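PDB 3PNN: conserved domain protein from Porphyromonas gingivalis, which probably acts as a cytoplasmic glycosyltransferase or related sugar-nucleotide enzyme, built on a Rossmann-like alpha/beta/alpha domain. Local coordinates for residues T7-A12 and D112-P117; A46-L51 and V134-L139; L51-R56 and I75-V80; H105-G110 and P222-Y227; E116-I121 and W218-D223. One frame throughout, in Å; residues are numbered along the deposited sequence.

Interaction 1: T7-A12 and D112-P117; sequences TLFVLA and DAIREP
One face of the Phe-9 ring carries the tip of Ile-114, whose CD1 stands 3.8 Å from the ring centroid, displaced toward the rim near CG and CD2. This CH-pi contact lies over the face but off-centre, and CD1 comes within 3.4 Å of Phe-9 CD2. Phe-9 CE2 also packs against Val-107 O. The second flat group, the carboxylate of Glu-116, is met from above its plane: Thr-7 OG1 donates a short 2.5 Å hydrogen bond to OE2 from 38° out of that plane. The Glu-116 chain starts in the crowded position between backbone N and carbonyl carbon (chi1 55°) and bends again at chi2, which turns OE2 back toward Thr-7; a weak bond from Arg-115 N reaches the same oxygen. Thr-7 CG2, pointing anti to its backbone N, packs obliquely on Ile-114 CG1 at 4.1 Å. Along the backbone, Thr-7 N gives a nearly straight 3.1 Å bond to Pro-117 O, in the carbonyl plane. Thr-7 OG1 is also hydrogen-bonded to Arg-50 NH1, and a long, weak ion pair from Arg-50 NH1 to Glu-116 OE2 may temper the carboxylate charge. The loop 112-117, which leads directly into strand 118-122, covers the start of strand 7-11, itself between parallel neighbours 50-55 and 118-122.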
# COMPACT_ATOMS: atom_id res chain seq x y z
N THR A 7 3.45 -3.20 13.59
CA THR A 7 2.08 -3.37 13.18
C THR A 7 1.98 -3.42 11.66
O THR A 7 2.69 -2.68 10.97
CB THR A 7 1.25 -2.18 13.73
OG1 THR A 7 1.18 -2.29 15.15
CG2 THR A 7 -0.17 -2.13 13.12
N LEU A 8 1.13 -4.28 11.13
CA LEU A 8 0.81 -4.26 9.69
C LEU A 8 -0.53 -3.53 9.47
O LEU A 8 -1.57 -3.97 9.96
CB LEU A 8 0.74 -5.68 9.12
CG LEU A 8 0.41 -5.74 7.61
CD1 LEU A 8 1.55 -5.14 6.80
CD2 LEU A 8 0.18 -7.17 7.18
N PHE A 9 -0.50 -2.44 8.72
CA PHE A 9 -1.67 -1.60 8.51
C PHE A 9 -2.06 -1.85 7.07
O PHE A 9 -1.31 -1.53 6.14
CB PHE A 9 -1.29 -0.13 8.74
CG PHE A 9 -2.45 0.84 8.75
CD1 PHE A 9 -3.77 0.41 8.65
CD2 PHE A 9 -2.22 2.21 8.89
CE1 PHE A 9 -4.83 1.32 8.67
CE2 PHE A 9 -3.28 3.12 8.92
CZ PHE A 9 -4.59 2.66 8.81
N VAL A 10 -3.22 -2.48 6.87
CA VAL A 10 -3.67 -2.86 5.54
C VAL A 10 -4.72 -1.89 4.99
O VAL A 10 -5.77 -1.65 5.62
CB VAL A 10 -4.24 -4.30 5.53
CG1 VAL A 10 -4.73 -4.66 4.13
CG2 VAL A 10 -3.18 -5.31 6.02
N LEU A 11 -4.44 -1.31 3.82
CA LEU A 11 -5.38 -0.39 3.17
C LEU A 11 -6.51 -1.17 2.49
O LEU A 11 -6.40 -1.58 1.34
CB LEU A 11 -4.66 0.49 2.15
CG LEU A 11 -3.54 1.35 2.72
CD1 LEU A 11 -2.92 2.18 1.60
CD2 LEU A 11 -4.07 2.25 3.83
N ALA A 12 -7.61 -1.36 3.21
CA ALA A 12 -8.70 -2.21 2.74
C ALA A 12 -10.00 -1.44 2.48
O ALA A 12 -11.07 -2.02 2.32
CB ALA A 12 -8.94 -3.35 3.74
N ASP A 112 -5.04 6.67 16.10
CA ASP A 112 -5.21 6.36 17.52
C ASP A 112 -4.89 4.90 17.86
O ASP A 112 -4.48 4.58 18.98
CB ASP A 112 -6.62 6.73 17.99
CG ASP A 112 -6.88 8.23 17.95
OD1 ASP A 112 -5.95 9.01 18.28
OD2 ASP A 112 -8.00 8.64 17.60
N ALA A 113 -5.05 4.01 16.88
CA ALA A 113 -4.86 2.58 17.09
C ALA A 113 -3.39 2.17 16.99
O ALA A 113 -3.00 1.18 17.57
CB ALA A 113 -5.68 1.77 16.10
N ILE A 114 -2.59 2.92 16.25
CA ILE A 114 -1.22 2.48 15.97
C ILE A 114 -0.24 3.38 16.71
O ILE A 114 -0.15 4.57 16.42
CB ILE A 114 -0.96 2.49 14.46
CG1 ILE A 114 -1.92 1.51 13.78
CG2 ILE A 114 0.51 2.15 14.17
CD1 ILE A 114 -1.94 1.55 12.26
N ARG A 115 0.49 2.82 17.66
CA ARG A 115 1.41 3.62 18.48
C ARG A 115 2.80 3.00 18.49
O ARG A 115 3.53 3.10 19.48
CB ARG A 115 0.89 3.77 19.92
CG ARG A 115 -0.55 4.31 20.05
CD ARG A 115 -0.85 5.49 19.09
NE ARG A 115 -0.04 6.69 19.32
CZ ARG A 115 0.18 7.63 18.39
NH1 ARG A 115 -0.34 7.51 17.17
NH2 ARG A 115 0.92 8.69 18.68
N GLU A 116 3.18 2.38 17.38
CA GLU A 116 4.48 1.76 17.25
C GLU A 116 4.84 1.83 15.77
O GLU A 116 3.99 2.21 14.96
CB GLU A 116 4.42 0.31 17.73
CG GLU A 116 3.35 -0.55 17.04
CD GLU A 116 1.94 -0.33 17.59
OE1 GLU A 116 1.81 -0.10 18.81
OE2 GLU A 116 0.96 -0.39 16.81
N PRO A 117 6.09 1.49 15.41
CA PRO A 117 6.44 1.46 13.98
C PRO A 117 5.49 0.53 13.22
O PRO A 117 5.08 -0.52 13.73
CB PRO A 117 7.87 0.90 13.98
CG PRO A 117 8.44 1.33 15.32
CD PRO A 117 7.26 1.24 16.28

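Interaction 2: A46-L51 and V134-L139; sequences AGFGRL and VLARKL
Apolar packing carries the contact, and the Phe-48 ring does most of it. With CG anti to the carbonyl carbon (chi1 -77°), the ring reaches from the turn to the helix 129-140. Its CE2 lies 3.7 Å from Ala-136 CB. Across CZ from it, CE1 meets Leu-139 CD1 at 3.9 Å, the two side chains crossing at about a right angle. The rim at CZ comes to Leu-135 CG, which sits near the ring plane at 4.3 Å. The ring therefore rests on three residues from one side of the helix, with the small Ala-136 letting it come close to the backbone. A second, smaller patch involves the end of helix 35-46: Ala-46 CB faces Ala-136 CB at 4.3 Å, and the carbonyl oxygen Ala-46 O touches the same methyl carbon at 3.5 Å. Backbone geometry sets up this approach. Gly-47 leaves the helix with a positive phi of 100° in a Schellman motif, so the chain turns toward strand 50-55 and delivers Phe-48. Ala-119 of strand 118-122 and Pro-6 also touch the Phe-48 ring. No hydrogen bond or charge pair joins the two segments, so between them the contact rests on apolar packing and should be little sensitive to charge.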
# COMPACT_ATOMS: atom_id res chain seq x y z
N ALA A 46 7.10 -13.08 9.23
CA ALA A 46 8.16 -12.06 9.31
C ALA A 46 8.25 -11.40 10.69
O ALA A 46 9.20 -10.67 10.97
CB ALA A 46 7.96 -11.00 8.24
N GLY A 47 7.28 -11.66 11.55
CA GLY A 47 7.35 -11.17 12.92
C GLY A 47 6.55 -9.91 13.21
O GLY A 47 6.81 -9.24 14.22
N PHE A 48 5.57 -9.59 12.36
CA PHE A 48 4.64 -8.51 12.68
C PHE A 48 3.76 -8.94 13.84
O PHE A 48 3.42 -10.11 13.96
CB PHE A 48 3.79 -8.13 11.46
CG PHE A 48 4.53 -7.29 10.46
CD1 PHE A 48 4.42 -5.90 10.48
CD2 PHE A 48 5.36 -7.88 9.50
CE1 PHE A 48 5.12 -5.11 9.58
CE2 PHE A 48 6.07 -7.09 8.59
CZ PHE A 48 5.94 -5.71 8.63
N GLY A 49 3.40 -7.99 14.71
CA GLY A 49 2.73 -8.31 15.95
C GLY A 49 1.22 -8.19 15.96
O GLY A 49 0.55 -8.76 16.81
N ARG A 50 0.67 -7.42 15.02
CA ARG A 50 -0.77 -7.21 14.96
C ARG A 50 -1.15 -6.64 13.61
O ARG A 50 -0.31 -6.07 12.89
CB ARG A 50 -1.21 -6.23 16.06
CG ARG A 50 -0.70 -4.81 15.87
CD ARG A 50 -0.69 -4.03 17.18
NE ARG A 50 0.15 -4.68 18.17
CZ ARG A 50 1.49 -4.71 18.13
NH1 ARG A 50 2.15 -4.10 17.15
NH2 ARG A 50 2.15 -5.34 19.09
N LEU A 51 -2.43 -6.81 13.26
CA LEU A 51 -2.97 -6.26 12.03
C LEU A 51 -3.98 -5.17 12.32
O LEU A 51 -4.82 -5.29 13.23
CB LEU A 51 -3.71 -7.35 11.24
CG LEU A 51 -3.05 -8.71 11.05
CD1 LEU A 51 -4.00 -9.59 10.21
CD2 LEU A 51 -1.69 -8.55 10.38
N VAL A 134 12.41 -7.76 4.99
CA VAL A 134 13.27 -6.57 5.08
C VAL A 134 12.54 -5.44 5.79
O VAL A 134 13.14 -4.65 6.54
CB VAL A 134 13.79 -6.09 3.69
CG1 VAL A 134 14.67 -7.18 3.05
CG2 VAL A 134 12.63 -5.69 2.78
N LEU A 135 11.23 -5.36 5.58
CA LEU A 135 10.44 -4.28 6.19
C LEU A 135 10.34 -4.43 7.70
O LEU A 135 10.54 -3.47 8.47
CB LEU A 135 9.04 -4.23 5.56
CG LEU A 135 8.09 -3.09 5.94
CD1 LEU A 135 8.78 -1.75 5.77
CD2 LEU A 135 6.87 -3.22 5.04
N ALA A 136 10.02 -5.64 8.15
CA ALA A 136 9.95 -5.89 9.58
C ALA A 136 11.29 -5.60 10.25
O ALA A 136 11.35 -4.98 11.32
CB ALA A 136 9.51 -7.34 9.85
N ARG A 137 12.38 -6.05 9.63
CA ARG A 137 13.69 -5.82 10.22
C ARG A 137 13.97 -4.32 10.38
O ARG A 137 14.47 -3.88 11.41
CB ARG A 137 14.80 -6.47 9.38
CG ARG A 137 16.18 -6.28 10.00
CD ARG A 137 17.25 -7.07 9.27
NE ARG A 137 17.46 -6.61 7.90
CZ ARG A 137 18.38 -7.13 7.09
NH1 ARG A 137 19.17 -8.11 7.52
NH2 ARG A 137 18.54 -6.67 5.86
N LYS A 138 13.68 -3.54 9.34
CA LYS A 138 13.92 -2.10 9.40
C LYS A 138 13.03 -1.42 10.45
O LYS A 138 13.51 -0.57 11.22
CB LYS A 138 13.72 -1.47 8.02
CG LYS A 138 13.84 0.07 7.97
CD LYS A 138 15.27 0.57 8.16
CE LYS A 138 15.27 2.11 8.10
NZ LYS A 138 16.66 2.67 8.11
N LEU A 139 11.75 -1.79 10.49
CA LEU A 139 10.80 -1.19 11.44
C LEU A 139 11.27 -1.40 12.87
O LEU A 139 11.16 -0.51 13.71
CB LEU A 139 9.38 -1.76 11.23
CG LEU A 139 8.69 -1.25 9.97
CD1 LEU A 139 7.37 -1.99 9.75
CD2 LEU A 139 8.47 0.27 10.06

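Interaction 3: L51-R56 and I75-V80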
# COMPACT_ATOMS: atom_id res chain seq x y z
N LEU A 51 -2.43 -6.81 13.26
CA LEU A 51 -2.97 -6.26 12.03
C LEU A 51 -3.98 -5.17 12.32
O LEU A 51 -4.82 -5.29 13.23
CB LEU A 51 -3.71 -7.35 11.24
CG LEU A 51 -3.05 -8.71 11.05
CD1 LEU A 51 -4.00 -9.59 10.21
CD2 LEU A 51 -1.69 -8.55 10.38
N VAL A 52 -3.92 -4.10 11.54
CA VAL A 52 -4.98 -3.11 11.53
C VAL A 52 -5.49 -2.97 10.09
O VAL A 52 -4.69 -2.80 9.16
CB VAL A 52 -4.47 -1.73 12.05
CG1 VAL A 52 -5.56 -0.66 11.90
CG2 VAL A 52 -4.02 -1.85 13.51
N PHE A 53 -6.81 -3.06 9.91
CA PHE A 53 -7.43 -2.85 8.61
C PHE A 53 -8.20 -1.55 8.63
O PHE A 53 -9.02 -1.34 9.53
CB PHE A 53 -8.42 -3.97 8.27
CG PHE A 53 -7.77 -5.34 8.17
CD1 PHE A 53 -7.23 -5.77 6.96
CD2 PHE A 53 -7.69 -6.16 9.29
CE1 PHE A 53 -6.63 -7.03 6.86
CE2 PHE A 53 -7.09 -7.43 9.20
CZ PHE A 53 -6.56 -7.86 7.99
N VAL A 54 -7.96 -0.68 7.65
CA VAL A 54 -8.91 0.42 7.46
C VAL A 54 -9.95 -0.02 6.42
O VAL A 54 -9.59 -0.42 5.31
CB VAL A 54 -8.22 1.75 7.04
CG1 VAL A 54 -7.34 1.55 5.81
CG2 VAL A 54 -9.28 2.85 6.82
N ILE A 55 -11.21 0.02 6.81
CA ILE A 55 -12.32 -0.34 5.92
C ILE A 55 -13.36 0.77 5.99
O ILE A 55 -13.08 1.86 6.50
CB ILE A 55 -12.96 -1.69 6.34
CG1 ILE A 55 -13.55 -1.61 7.74
CG2 ILE A 55 -11.94 -2.84 6.25
CD1 ILE A 55 -14.56 -2.76 8.03
N ARG A 56 -14.57 0.51 5.47
CA ARG A 56 -15.67 1.46 5.66
C ARG A 56 -16.86 0.74 6.30
O ARG A 56 -16.98 -0.47 6.19
CB ARG A 56 -16.06 2.12 4.33
CG ARG A 56 -14.83 2.69 3.62
CD ARG A 56 -15.16 3.56 2.40
NE ARG A 56 -13.91 3.99 1.77
CZ ARG A 56 -13.63 3.90 0.47
NH1 ARG A 56 -14.55 3.44 -0.38
NH2 ARG A 56 -12.45 4.30 0.02
N ILE A 75 -3.55 -13.91 15.03
CA ILE A 75 -2.83 -12.67 15.23
C ILE A 75 -3.87 -11.63 15.65
O ILE A 75 -5.02 -11.71 15.21
CB ILE A 75 -2.11 -12.21 13.93
CG1 ILE A 75 -1.32 -10.92 14.17
CG2 ILE A 75 -3.12 -12.00 12.79
CD1 ILE A 75 -0.49 -10.49 12.99
N PRO A 76 -3.50 -10.69 16.53
CA PRO A 76 -4.45 -9.64 16.92
C PRO A 76 -4.90 -8.83 15.71
O PRO A 76 -4.08 -8.54 14.83
CB PRO A 76 -3.65 -8.77 17.88
CG PRO A 76 -2.59 -9.68 18.43
CD PRO A 76 -2.22 -10.56 17.26
N VAL A 77 -6.18 -8.49 15.65
CA VAL A 77 -6.71 -7.72 14.53
C VAL A 77 -7.58 -6.58 15.03
O VAL A 77 -8.26 -6.72 16.02
CB VAL A 77 -7.53 -8.57 13.55
CG1 VAL A 77 -6.69 -9.71 12.98
CG2 VAL A 77 -8.77 -9.13 14.24
N GLU A 78 -7.55 -5.45 14.33
CA GLU A 78 -8.39 -4.31 14.70
C GLU A 78 -8.89 -3.63 13.43
O GLU A 78 -8.16 -3.56 12.42
CB GLU A 78 -7.61 -3.32 15.57
CG GLU A 78 -8.35 -1.99 15.75
CD GLU A 78 -7.92 -1.17 16.96
OE1 GLU A 78 -6.83 -1.43 17.52
OE2 GLU A 78 -8.68 -0.26 17.35
N LEU A 79 -10.13 -3.14 13.47
CA LEU A 79 -10.70 -2.36 12.38
C LEU A 79 -10.73 -0.86 12.70
O LEU A 79 -11.08 -0.47 13.82
CB LEU A 79 -12.13 -2.81 12.07
CG LEU A 79 -12.32 -4.27 11.69
CD1 LEU A 79 -13.80 -4.56 11.43
CD2 LEU A 79 -11.47 -4.61 10.48
N VAL A 80 -10.35 -0.04 11.73
CA VAL A 80 -10.61 1.39 11.77
C VAL A 80 -11.39 1.76 10.52
O VAL A 80 -11.44 0.99 9.57
CB VAL A 80 -9.32 2.26 11.91
CG1 VAL A 80 -8.59 1.89 13.20
CG2 VAL A 80 -8.38 2.11 10.69
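Strands 50-55 and 77-81 are the two strands of a beta-alpha-beta unit whose connecting helix is 60-71; they run parallel, the axes of segments 51-55 and 77-80 approaching to 4.7 Å at 24°. Five backbone bonds, all of 2.9 Å, stitch them: Leu-51 N to Pro-76 O, Glu-78 N to Leu-51 O, Phe-53 N to Glu-78 O, Val-80 N to Phe-53 O and Ile-55 N to Val-80 O. Most are nearly straight; the one from Glu-78 N is bent to 135°. Leu-51 and Phe-53 each bond the residues flanking their partner, as in any parallel pair; here the pairing forms part of the Rossmann-like core. Leu-51, Phe-53, Val-77 and Leu-79 share the face covered by helices 35-46 and 60-71, where Phe-63 meets the Phe-53 ring edge-to-face. There the fit is tightest at Leu-51 CD2 and Ile-75 CD1, only 3.5 Å apart, the two side chains crossing at about a right angle. Leu-79 CD2 lies against Phe-53 CB at 3.8 Å. On the other face, Val-80 CG2, in the crowded position between N and carbonyl carbon, packs 3.7 Å from Val-54 CB, while Ala-113 touches Glu-78 and Val-80.

Interaction 4: H105-G110 and P222-Y227; sequences HAVLMG and PDYFDY
Phe-225 sets its ring between the two backbones with CG anti to its carbonyl carbon (chi1 -61°), while Val-107 swings CG1 anti to its own backbone N (chi1 170°) to meet it. The Phe-225 rim then faces a carbonyl: CE1 lies 3.3 Å from Val-107 O, which sits near the ring plane, consistent with a weak attraction between the ring-edge hydrogens and the oxygen. The same oxygen, Val-107 O, accepts a 2.9 Å hydrogen bond from Gly-110 N. Farther round the Phe-225 ring, CZ lies 3.7 Å from Gly-110 O. Val-107 CG1 packs on Phe-225 CE1 at 3.9 Å and also approaches the edge of the Tyr-224 ring, 4.3 Å from CE2. This is helix-to-helix packing on one side of the Rossmann-like sheet: helix 103-108, which precedes strand 118-122, meets the first turn of helix 223-239, which follows strand 217-220. Phe-118 from the sheet meets the Phe-225 ring with the two planes almost parallel, and Ile-249 of helix 249-259 touches both Val-107 and Tyr-224. The Tyr-224 hydroxyl is hydrogen-bonded to Asn-104, one turn before Leu-108. Leu-108 leaves its backbone pointing away from helix 223-239, yet its torsions bring CD2 back to within 3.3 Å of Phe-225 O.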
# COMPACT_ATOMS: atom_id res chain seq x y z
N HIS A 105 -5.58 9.75 3.49
CA HIS A 105 -6.68 9.98 4.43
C HIS A 105 -7.06 8.65 5.12
O HIS A 105 -7.31 8.60 6.32
CB HIS A 105 -7.90 10.61 3.75
CG HIS A 105 -9.11 10.70 4.63
ND1 HIS A 105 -10.20 9.86 4.49
CD2 HIS A 105 -9.42 11.54 5.65
CE1 HIS A 105 -11.12 10.18 5.39
NE2 HIS A 105 -10.67 11.20 6.10
N ALA A 106 -7.09 7.57 4.34
CA ALA A 106 -7.25 6.23 4.90
C ALA A 106 -6.19 5.91 5.96
O ALA A 106 -6.51 5.36 7.01
CB ALA A 106 -7.24 5.19 3.79
N VAL A 107 -4.93 6.27 5.69
CA VAL A 107 -3.87 6.06 6.67
C VAL A 107 -4.14 6.82 7.98
O VAL A 107 -3.95 6.29 9.08
CB VAL A 107 -2.47 6.48 6.11
CG1 VAL A 107 -1.44 6.49 7.23
CG2 VAL A 107 -2.03 5.52 5.00
N LEU A 108 -4.58 8.07 7.86
CA LEU A 108 -4.90 8.88 9.04
C LEU A 108 -5.91 8.19 9.97
O LEU A 108 -5.94 8.47 11.17
CB LEU A 108 -5.43 10.26 8.64
CG LEU A 108 -4.36 11.29 8.27
CD1 LEU A 108 -5.00 12.52 7.68
CD2 LEU A 108 -3.53 11.64 9.51
N MSE A 109 -6.73 7.30 9.44
CA MSE A 109 -7.74 6.61 10.27
C MSE A 109 -7.10 5.70 11.34
O MSE A 109 -7.74 5.37 12.35
CB MSE A 109 -8.70 5.80 9.40
CG MSE A 109 -9.48 6.64 8.37
SE MSE A 109 -10.61 8.05 9.10
CE MSE A 109 -9.30 9.51 8.97
N GLY A 110 -5.84 5.31 11.12
CA GLY A 110 -5.13 4.45 12.05
C GLY A 110 -4.41 5.17 13.19
O GLY A 110 -3.76 4.55 14.02
N PRO A 222 4.82 6.67 14.24
CA PRO A 222 3.54 7.39 14.40
C PRO A 222 3.58 8.90 14.17
O PRO A 222 2.52 9.51 13.94
CB PRO A 222 3.12 7.04 15.84
CG PRO A 222 3.77 5.66 16.07
CD PRO A 222 5.12 5.78 15.37
N ASP A 223 4.76 9.52 14.21
CA ASP A 223 4.84 10.96 13.90
C ASP A 223 4.34 11.20 12.47
O ASP A 223 3.96 12.31 12.12
CB ASP A 223 6.27 11.49 14.03
CG ASP A 223 7.29 10.54 13.43
OD1 ASP A 223 7.81 10.83 12.32
OD2 ASP A 223 7.57 9.50 14.07
N TYR A 224 4.36 10.16 11.65
CA TYR A 224 3.85 10.28 10.29
C TYR A 224 2.38 10.71 10.29
O TYR A 224 1.95 11.45 9.41
CB TYR A 224 4.03 8.97 9.50
CG TYR A 224 3.60 9.13 8.04
CD1 TYR A 224 4.38 9.87 7.16
CD2 TYR A 224 2.42 8.56 7.57
CE1 TYR A 224 4.00 10.04 5.83
CE2 TYR A 224 2.03 8.73 6.22
CZ TYR A 224 2.83 9.46 5.37
OH TYR A 224 2.48 9.65 4.05
N PHE A 225 1.60 10.24 11.25
CA PHE A 225 0.20 10.69 11.32
C PHE A 225 0.10 12.20 11.51
O PHE A 225 -0.77 12.86 10.95
CB PHE A 225 -0.57 9.99 12.44
CG PHE A 225 -0.64 8.49 12.30
CD1 PHE A 225 -1.30 7.90 11.22
CD2 PHE A 225 -0.08 7.66 13.27
CE1 PHE A 225 -1.38 6.51 11.10
CE2 PHE A 225 -0.16 6.28 13.16
CZ PHE A 225 -0.81 5.69 12.06
N ASP A 226 0.98 12.75 12.35
CA ASP A 226 0.95 14.18 12.64
C ASP A 226 1.35 15.01 11.43
O ASP A 226 0.73 16.05 11.14
CB ASP A 226 1.88 14.52 13.82
CG ASP A 226 1.40 13.91 15.13
OD1 ASP A 226 0.17 13.78 15.32
OD2 ASP A 226 2.25 13.56 15.97
N TYR A 227 2.40 14.59 10.73
CA TYR A 227 2.81 15.30 9.53
C TYR A 227 1.70 15.21 8.49
O TYR A 227 1.41 16.18 7.78
CB TYR A 227 4.12 14.73 8.96
CG TYR A 227 5.33 15.00 9.82
CD1 TYR A 227 5.62 16.29 10.29
CD2 TYR A 227 6.20 13.98 10.16
CE1 TYR A 227 6.74 16.53 11.09
CE2 TYR A 227 7.33 14.21 10.95
CZ TYR A 227 7.59 15.48 11.41
OH TYR A 227 8.72 15.70 12.18

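Interaction 5: E116-I121 and W218-D223; sequences EPFAVI and WGFTPD
Phe-118 O takes the shortest and straightest of the four backbone bonds joining these strands, 2.8 Å from Phe-220 N and nearly along the C=O axis (172° at the hydrogen), plus a weak CA-H...O contact from Gly-219 CA. Strand 217-220 runs antiparallel to 118-122, the edge of the parallel set 77-81, 50-55, 7-11, 118-122 of the Rossmann-like core, as in GT-A-type folds, where one strand of the central sheet is reversed. Phe-118 with Phe-220 and Val-120 with Trp-218 are hydrogen-bonded pairs, and Ala-119 with Gly-219 is the non-hydrogen-bonded pair between them. In one of the four, Val-120 N approaches Trp-218 O from above the carbonyl plane, 32° out of it, at 2.9 Å, while Ala-119 CA closes on the same oxygen at 3.1 Å. Phe-118, Val-120, Trp-218 and Phe-220 fill one face. Phe-118 takes the crowded position between N and carbonyl carbon (chi1 65°), which lays its ring over Phe-220 CB; the CH-pi distance from CB to the ring centroid is 3.9 Å. The two rings are oblique, and the Phe-220 rim receives Val-120 CG2 in its plane, 3.9 Å from CD2. Tyr-224 stacks on the Phe-220 ring and Tyr-149 meets it edge-to-face. On the other face Ala-119 packs on Leu-135 and Leu-139 of helix 129-140. Pro-222 CG lies 3.6 Å from Glu-116 N, a backbone N-H buried here with no hydrogen-bond partner. Beyond the strand end, Thr-221 OG1 donates a 2.5 Å bond to the syn lone pair of Asp-223 OD2.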
# COMPACT_ATOMS: atom_id res chain seq x y z
N GLU A 116 3.18 2.38 17.38
CA GLU A 116 4.48 1.76 17.25
C GLU A 116 4.84 1.83 15.77
O GLU A 116 3.99 2.21 14.96
CB GLU A 116 4.42 0.31 17.73
CG GLU A 116 3.35 -0.55 17.04
CD GLU A 116 1.94 -0.33 17.59
OE1 GLU A 116 1.81 -0.10 18.81
OE2 GLU A 116 0.96 -0.39 16.81
N PRO A 117 6.09 1.49 15.41
CA PRO A 117 6.44 1.46 13.98
C PRO A 117 5.49 0.53 13.22
O PRO A 117 5.08 -0.52 13.73
CB PRO A 117 7.87 0.90 13.98
CG PRO A 117 8.44 1.33 15.32
CD PRO A 117 7.26 1.24 16.28
N PHE A 118 5.13 0.93 12.00
CA PHE A 118 4.12 0.19 11.26
C PHE A 118 4.39 0.17 9.76
O PHE A 118 4.98 1.12 9.21
CB PHE A 118 2.70 0.74 11.56
CG PHE A 118 2.47 2.17 11.09
CD1 PHE A 118 1.74 2.42 9.92
CD2 PHE A 118 2.91 3.25 11.84
CE1 PHE A 118 1.50 3.74 9.51
CE2 PHE A 118 2.67 4.56 11.44
CZ PHE A 118 1.98 4.80 10.27
N ALA A 119 3.97 -0.91 9.12
CA ALA A 119 3.96 -1.01 7.66
C ALA A 119 2.60 -0.61 7.11
O ALA A 119 1.59 -0.83 7.76
CB ALA A 119 4.27 -2.45 7.22
N VAL A 120 2.60 -0.03 5.92
CA VAL A 120 1.37 0.21 5.17
C VAL A 120 1.48 -0.58 3.88
O VAL A 120 2.52 -0.52 3.19
CB VAL A 120 1.20 1.69 4.84
CG1 VAL A 120 -0.03 1.89 3.91
CG2 VAL A 120 1.07 2.51 6.14
N ILE A 121 0.46 -1.37 3.58
CA ILE A 121 0.42 -2.12 2.32
C ILE A 121 -0.97 -2.12 1.71
O ILE A 121 -1.96 -1.86 2.40
CB ILE A 121 0.84 -3.63 2.50
CG1 ILE A 121 -0.17 -4.39 3.36
CG2 ILE A 121 2.26 -3.74 3.06
CD1 ILE A 121 -0.05 -5.94 3.24
N TRP A 218 5.15 0.65 2.61
CA TRP A 218 5.92 1.67 3.34
C TRP A 218 6.14 1.24 4.78
O TRP A 218 5.39 0.41 5.30
CB TRP A 218 5.10 2.96 3.41
CG TRP A 218 4.73 3.52 2.10
CD1 TRP A 218 3.57 3.33 1.41
CD2 TRP A 218 5.53 4.41 1.32
NE1 TRP A 218 3.60 4.05 0.23
CE2 TRP A 218 4.80 4.72 0.16
CE3 TRP A 218 6.80 4.98 1.50
CZ2 TRP A 218 5.30 5.57 -0.83
CZ3 TRP A 218 7.29 5.84 0.51
CH2 TRP A 218 6.54 6.11 -0.64
N GLY A 219 7.14 1.83 5.43
CA GLY A 219 7.33 1.68 6.86
C GLY A 219 7.41 3.05 7.52
O GLY A 219 8.23 3.88 7.11
N PHE A 220 6.57 3.29 8.52
CA PHE A 220 6.49 4.61 9.17
C PHE A 220 6.57 4.49 10.68
O PHE A 220 6.48 3.39 11.24
CB PHE A 220 5.16 5.31 8.82
CG PHE A 220 4.97 5.65 7.35
CD1 PHE A 220 5.85 6.50 6.69
CD2 PHE A 220 3.89 5.13 6.65
CE1 PHE A 220 5.66 6.82 5.34
CE2 PHE A 220 3.69 5.44 5.31
CZ PHE A 220 4.57 6.30 4.66
N THR A 221 6.74 5.63 11.35
CA THR A 221 6.56 5.73 12.79
C THR A 221 5.38 6.66 13.02
O THR A 221 4.98 7.37 12.10
CB THR A 221 7.83 6.27 13.49
OG1 THR A 221 8.32 7.43 12.80
CG2 THR A 221 8.94 5.21 13.48
N PRO A 222 4.82 6.67 14.24
CA PRO A 222 3.54 7.39 14.40
C PRO A 222 3.58 8.90 14.17
O PRO A 222 2.52 9.51 13.94
CB PRO A 222 3.12 7.04 15.84
CG PRO A 222 3.77 5.66 16.07
CD PRO A 222 5.12 5.78 15.37
N ASP A 223 4.76 9.52 14.21
CA ASP A 223 4.84 10.96 13.90
C ASP A 223 4.34 11.20 12.47
O ASP A 223 3.96 12.31 12.12
CB ASP A 223 6.27 11.49 14.03
CG ASP A 223 7.29 10.54 13.43
OD1 ASP A 223 7.81 10.83 12.32
OD2 ASP A 223 7.57 9.50 14.07

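How the interactions relate
From the N terminus, strand 7-11 opens interaction 1, which closes on the loop 112-117. Within that span lies interaction 3, also nested inside the loop closed by interaction 2. Interaction 2 begins on the 46-51 turn and crosses interaction 1, closing on helix 129-140. Interaction 4 starts at 105-110, crosses interactions 1 and 2, and closes at 222-227. Interaction 5 begins where interaction 1 ends, crosses interaction 2, and finishes with interaction 4 at Pro-222 and Asp-223. Interactions 3 and 5 pair strands at the two ends of the row 77-81, 50-55, 7-11, 118-122, 217-220; interaction 1 seats a loop on its middle, and 2 and 4 pack helices on its two faces.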